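Local structure of oxysterol-binding protein homolog 1 (Saccharomyces cerevisiae, 5H28) at residues 120-123 / 124-127; 136-139 / 140-143. The protein transfers lipids, sterols among them, between membranes without vesicles, its ankyrin-repeat part, the piece described here, targeting it to the nucleus-vacuole junction through Nvj1. All coordinates share one frame; numbering follows the deposited sequence.

Contact 1: 120-123 / 124-127; sequences HLQA and IEMC
Glu-125 runs its side chain back toward the extended backbone of 121-122 and lays its carboxylate against Leu-121, OE1 lying 3.4 Å from the methyl CD2. The two side chains pass each other at a slant, and Leu-121 offers its other methyl to Met-126, CD1 to SD at 4.2 Å. OE2 does the polar work. It accepts the backbone N-H of Gln-122, N to OE2 2.8 Å, in a nearly straight bond (171°) that arrives from above the carboxylate plane, 35° out of it. Glu-125 can reach back because its CG stands beside its own backbone N, chi1 -56°, with the chain extended beyond it. In the other direction, Glu-125 N donates to Gln-122 O at 3.0 Å, while Met-126 N bonds to Ala-123 O at 2.9 Å. These i-to-i+3 bonds make two overlapping turns. The bond from Gln-122 N to the carboxylate resembles one half of a capping box; the returning bond from Glu-125 N uses the main-chain carbonyl of Gln-122 rather than its side chain, so no full box forms. That side chain accepts a hydrogen bond from Arg-140 through OE1. The turns lie in the loop between helices 99-106 and 130-156 of the ankyrin-repeat domain. Ala-123 is buried against Leu-90 and His-91 of helix 89-95 and against Met-136, and His-91 also bonds through NE2 to Leu-121 O. One water bridges OE2 and His-120 O, donating to both, at 2.8 Å from the carbonyl oxygen. With a main-chain N-H and a water proton both directed at OE2, the carboxylate is probably charged, which would strengthen its hold on the N-H of Gln-122 at the start of the turn.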
loop_
_atom_site.group_PDB
_atom_site.type_symbol
_atom_site.label_atom_id
_atom_site.label_comp_id
_atom_site.label_asym_id
_atom_site.label_seq_id
_atom_site.Cartn_x
_atom_site.Cartn_y
_atom_site.Cartn_z
ATOM N N HIS A 120 -16.488 6.687 -3.218
ATOM C CA HIS A 120 -16.017 5.306 -3.304
ATOM C C HIS A 120 -15.300 4.984 -4.615
ATOM O O HIS A 120 -15.315 3.845 -5.084
ATOM C CB HIS A 120 -17.195 4.347 -3.083
ATOM C CG HIS A 120 -18.010 4.675 -1.868
ATOM N ND1 HIS A 120 -19.280 5.208 -1.941
ATOM C CD2 HIS A 120 -17.715 4.586 -0.549
ATOM C CE1 HIS A 120 -19.731 5.432 -0.720
ATOM N NE2 HIS A 120 -18.801 5.062 0.144
ATOM N N LEU A 121 -14.645 5.988 -5.185
ATOM C CA LEU A 121 -13.934 5.811 -6.442
ATOM C C LEU A 121 -12.422 5.832 -6.309
ATOM O O LEU A 121 -11.867 6.583 -5.501
ATOM C CB LEU A 121 -14.338 6.909 -7.427
ATOM C CG LEU A 121 -15.805 6.958 -7.851
ATOM C CD1 LEU A 121 -16.093 8.257 -8.592
ATOM C CD2 LEU A 121 -16.108 5.751 -8.720
ATOM N N GLN A 122 -11.765 5.001 -7.112
ATOM C CA GLN A 122 -10.308 4.968 -7.150
ATOM C C GLN A 122 -9.922 5.975 -8.223
ATOM O O GLN A 122 -10.745 6.331 -9.062
ATOM C CB GLN A 122 -9.797 3.584 -7.543
ATOM C CG GLN A 122 -9.803 2.580 -6.410
ATOM C CD GLN A 122 -9.235 1.236 -6.822
ATOM O OE1 GLN A 122 -8.288 1.164 -7.607
ATOM N NE2 GLN A 122 -9.802 0.163 -6.284
ATOM N N ALA A 123 -8.675 6.427 -8.200
ATOM C CA ALA A 123 -8.213 7.406 -9.177
ATOM C C ALA A 123 -8.443 6.968 -10.620
ATOM O O ALA A 123 -8.840 7.778 -11.454
ATOM C CB ALA A 123 -6.731 7.703 -8.954
ATOM N N ILE A 124 -8.215 5.693 -10.916
ATOM C CA ILE A 124 -8.391 5.221 -12.289
ATOM C C ILE A 124 -9.813 5.434 -12.800
ATOM O O ILE A 124 -10.022 5.656 -13.994
ATOM C CB ILE A 124 -8.000 3.726 -12.430
ATOM C CG1 ILE A 124 -8.099 3.305 -13.900
ATOM C CG2 ILE A 124 -8.876 2.859 -11.536
ATOM C CD1 ILE A 124 -7.555 1.917 -14.182
ATOM N N GLU A 125 -10.785 5.390 -11.893
ATOM C CA GLU A 125 -12.183 5.581 -12.263
ATOM C C GLU A 125 -12.529 7.045 -12.504
ATOM O O GLU A 125 -13.641 7.356 -12.930
ATOM C CB GLU A 125 -13.097 5.027 -11.174
ATOM C CG GLU A 125 -12.848 3.576 -10.831
ATOM C CD GLU A 125 -13.734 3.108 -9.703
ATOM O OE1 GLU A 125 -14.920 2.797 -9.953
ATOM O OE2 GLU A 125 -13.246 3.072 -8.558
ATOM N N MET A 126 -11.586 7.941 -12.225
ATOM C CA MET A 126 -11.808 9.371 -12.428
ATOM C C MET A 126 -11.478 9.764 -13.865
ATOM O O MET A 126 -11.838 10.850 -14.318
ATOM C CB MET A 126 -10.921 10.197 -11.487
ATOM C CG MET A 126 -11.122 9.938 -10.002
ATOM S SD MET A 126 -12.700 10.537 -9.365
ATOM C CE MET A 126 -12.388 12.317 -9.286
ATOM N N CYS A 127 -10.788 8.879 -14.579
ATOM C CA CYS A 127 -10.387 9.155 -15.955
ATOM C C CYS A 127 -11.517 9.276 -16.962
ATOM O O CYS A 127 -12.397 8.417 -17.039
ATOM C CB CYS A 127 -9.434 8.072 -16.468
ATOM S SG CYS A 127 -7.844 7.955 -15.652
HETATM O O HOH W 1 -13.769 1.936 -6.341
#

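Contact 2: 136-139 / 140-143; sequences MQVK and RSTY
Ser-141 folds its hydroxyl back onto the previous turn, and OG donates to Val-138 O at 2.7 Å. With chi1 at 64°, OG sits between the backbone N and carbonyl carbon of Ser-141, the rotamer that aims it at a carbonyl three residues earlier. Thr-142 N also donates to Val-138 O, at 3.0 Å and from the same face of the carbonyl, so two protons grip this one oxygen. The OG1 of Thr-142 lies 3.1 Å from Val-138 O. All this lies within helix 130-156, whose i-to-i+4 ladder runs unbroken here: Arg-140 N bonds to Met-136 O, Ser-141 N to Gln-137 O and Tyr-143 N to Lys-139 O. On another side of the helix, Arg-140 sets only its CB over the turn, 3.4 Å from Met-136 O, before its chain bends at chi3 (-70°) and leads the guanidinium off to Asp-113, a salt bridge, and to Gln-122. Tyr-143 likewise brings just CB near Lys-139 O, at 3.6 Å; its ring swings out to a cation-pi contact with Arg-171, and its OH bonds to Asn-172.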
loop_
_atom_site.group_PDB
_atom_site.type_symbol
_atom_site.label_atom_id
_atom_site.label_comp_id
_atom_site.label_asym_id
_atom_site.label_seq_id
_atom_site.Cartn_x
_atom_site.Cartn_y
_atom_site.Cartn_z
ATOM N N MET A 136 -2.890 3.331 -16.514
ATOM C CA MET A 136 -2.943 3.100 -15.074
ATOM C C MET A 136 -3.184 1.626 -14.781
ATOM O O MET A 136 -2.621 1.071 -13.836
ATOM C CB MET A 136 -4.051 3.943 -14.443
ATOM C CG MET A 136 -3.796 5.443 -14.537
ATOM S SD MET A 136 -5.121 6.404 -13.770
ATOM C CE MET A 136 -4.757 6.170 -12.035
ATOM N N GLN A 137 -4.020 0.996 -15.604
ATOM C CA GLN A 137 -4.345 -0.416 -15.442
ATOM C C GLN A 137 -3.114 -1.278 -15.687
ATOM O O GLN A 137 -2.844 -2.216 -14.936
ATOM C CB GLN A 137 -5.453 -0.810 -16.424
ATOM C CG GLN A 137 -5.871 -2.268 -16.346
ATOM C CD GLN A 137 -6.524 -2.615 -15.026
ATOM O OE1 GLN A 137 -7.561 -2.052 -14.665
ATOM N NE2 GLN A 137 -5.922 -3.547 -14.295
ATOM N N VAL A 138 -2.372 -0.957 -16.740
ATOM C CA VAL A 138 -1.174 -1.711 -17.071
ATOM C C VAL A 138 -0.105 -1.519 -16.000
ATOM O O VAL A 138 0.543 -2.482 -15.591
ATOM C CB VAL A 138 -0.620 -1.300 -18.453
ATOM C CG1 VAL A 138 0.683 -2.032 -18.738
ATOM C CG2 VAL A 138 -1.645 -1.626 -19.532
ATOM N N LYS A 139 0.074 -0.287 -15.530
ATOM C CA LYS A 139 1.071 -0.040 -14.492
ATOM C C LYS A 139 0.700 -0.785 -13.214
ATOM O O LYS A 139 1.562 -1.345 -12.537
ATOM C CB LYS A 139 1.208 1.459 -14.212
ATOM C CG LYS A 139 2.080 2.185 -15.225
ATOM C CD LYS A 139 2.270 3.639 -14.842
ATOM C CE LYS A 139 3.317 4.311 -15.712
ATOM N NZ LYS A 139 4.666 3.698 -15.522
ATOM N N ARG A 140 -0.585 -0.809 -12.884
ATOM C CA ARG A 140 -1.007 -1.527 -11.693
ATOM C C ARG A 140 -0.765 -3.025 -11.850
ATOM O O ARG A 140 -0.284 -3.680 -10.920
ATOM C CB ARG A 140 -2.489 -1.292 -11.390
ATOM C CG ARG A 140 -2.993 -2.210 -10.279
ATOM C CD ARG A 140 -4.400 -1.886 -9.829
ATOM N NE ARG A 140 -4.463 -0.625 -9.102
ATOM C CZ ARG A 140 -5.569 -0.152 -8.539
ATOM N NH1 ARG A 140 -5.546 1.005 -7.897
ATOM N NH2 ARG A 140 -6.698 -0.842 -8.615
ATOM N N SER A 141 -1.086 -3.570 -13.023
ATOM C CA SER A 141 -0.904 -5.002 -13.243
ATOM C C SER A 141 0.565 -5.390 -13.128
ATOM O O SER A 141 0.893 -6.450 -12.588
ATOM C CB SER A 141 -1.476 -5.426 -14.605
ATOM O OG SER A 141 -0.794 -4.820 -15.687
ATOM N N THR A 142 1.450 -4.524 -13.610
ATOM C CA THR A 142 2.877 -4.794 -13.532
ATOM C C THR A 142 3.309 -4.790 -12.070
ATOM O O THR A 142 4.039 -5.679 -11.624
ATOM C CB THR A 142 3.687 -3.740 -14.319
ATOM O OG1 THR A 142 3.374 -3.849 -15.714
ATOM C CG2 THR A 142 5.178 -3.956 -14.127
ATOM N N TYR A 143 2.843 -3.799 -11.317
ATOM C CA TYR A 143 3.187 -3.703 -9.903
ATOM C C TYR A 143 2.674 -4.919 -9.133
ATOM O O TYR A 143 3.362 -5.445 -8.258
ATOM C CB TYR A 143 2.595 -2.435 -9.281
ATOM C CG TYR A 143 2.842 -2.350 -7.794
ATOM C CD1 TYR A 143 4.094 -1.987 -7.296
ATOM C CD2 TYR A 143 1.842 -2.683 -6.884
ATOM C CE1 TYR A 143 4.341 -1.961 -5.928
ATOM C CE2 TYR A 143 2.078 -2.663 -5.514
ATOM C CZ TYR A 143 3.332 -2.300 -5.043
ATOM O OH TYR A 143 3.581 -2.281 -3.691
#

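Overall arrangement
Contact 1 comes first along the chain, in the loop leading into helix 130-156, and contact 2 follows on that helix; their centres are 14 Å apart. The two meet directly. Gln-122 OE1 of contact 1 lies 2.8 Å from Arg-140 NH2 of contact 2, a probable hydrogen bond, and farther along, Met-136 packs onto the loop, its SD 3.7 Å from Cys-127 SG. Ile-124 rests near Gln-137. Helix 130-156 is thereby joined to the loop and, through it, to helix 89-95, while its 140-143 part also touches helix 172-175. The long helix thus links earlier and later parts of the ankyrin-repeat domain that interacts with Nvj1.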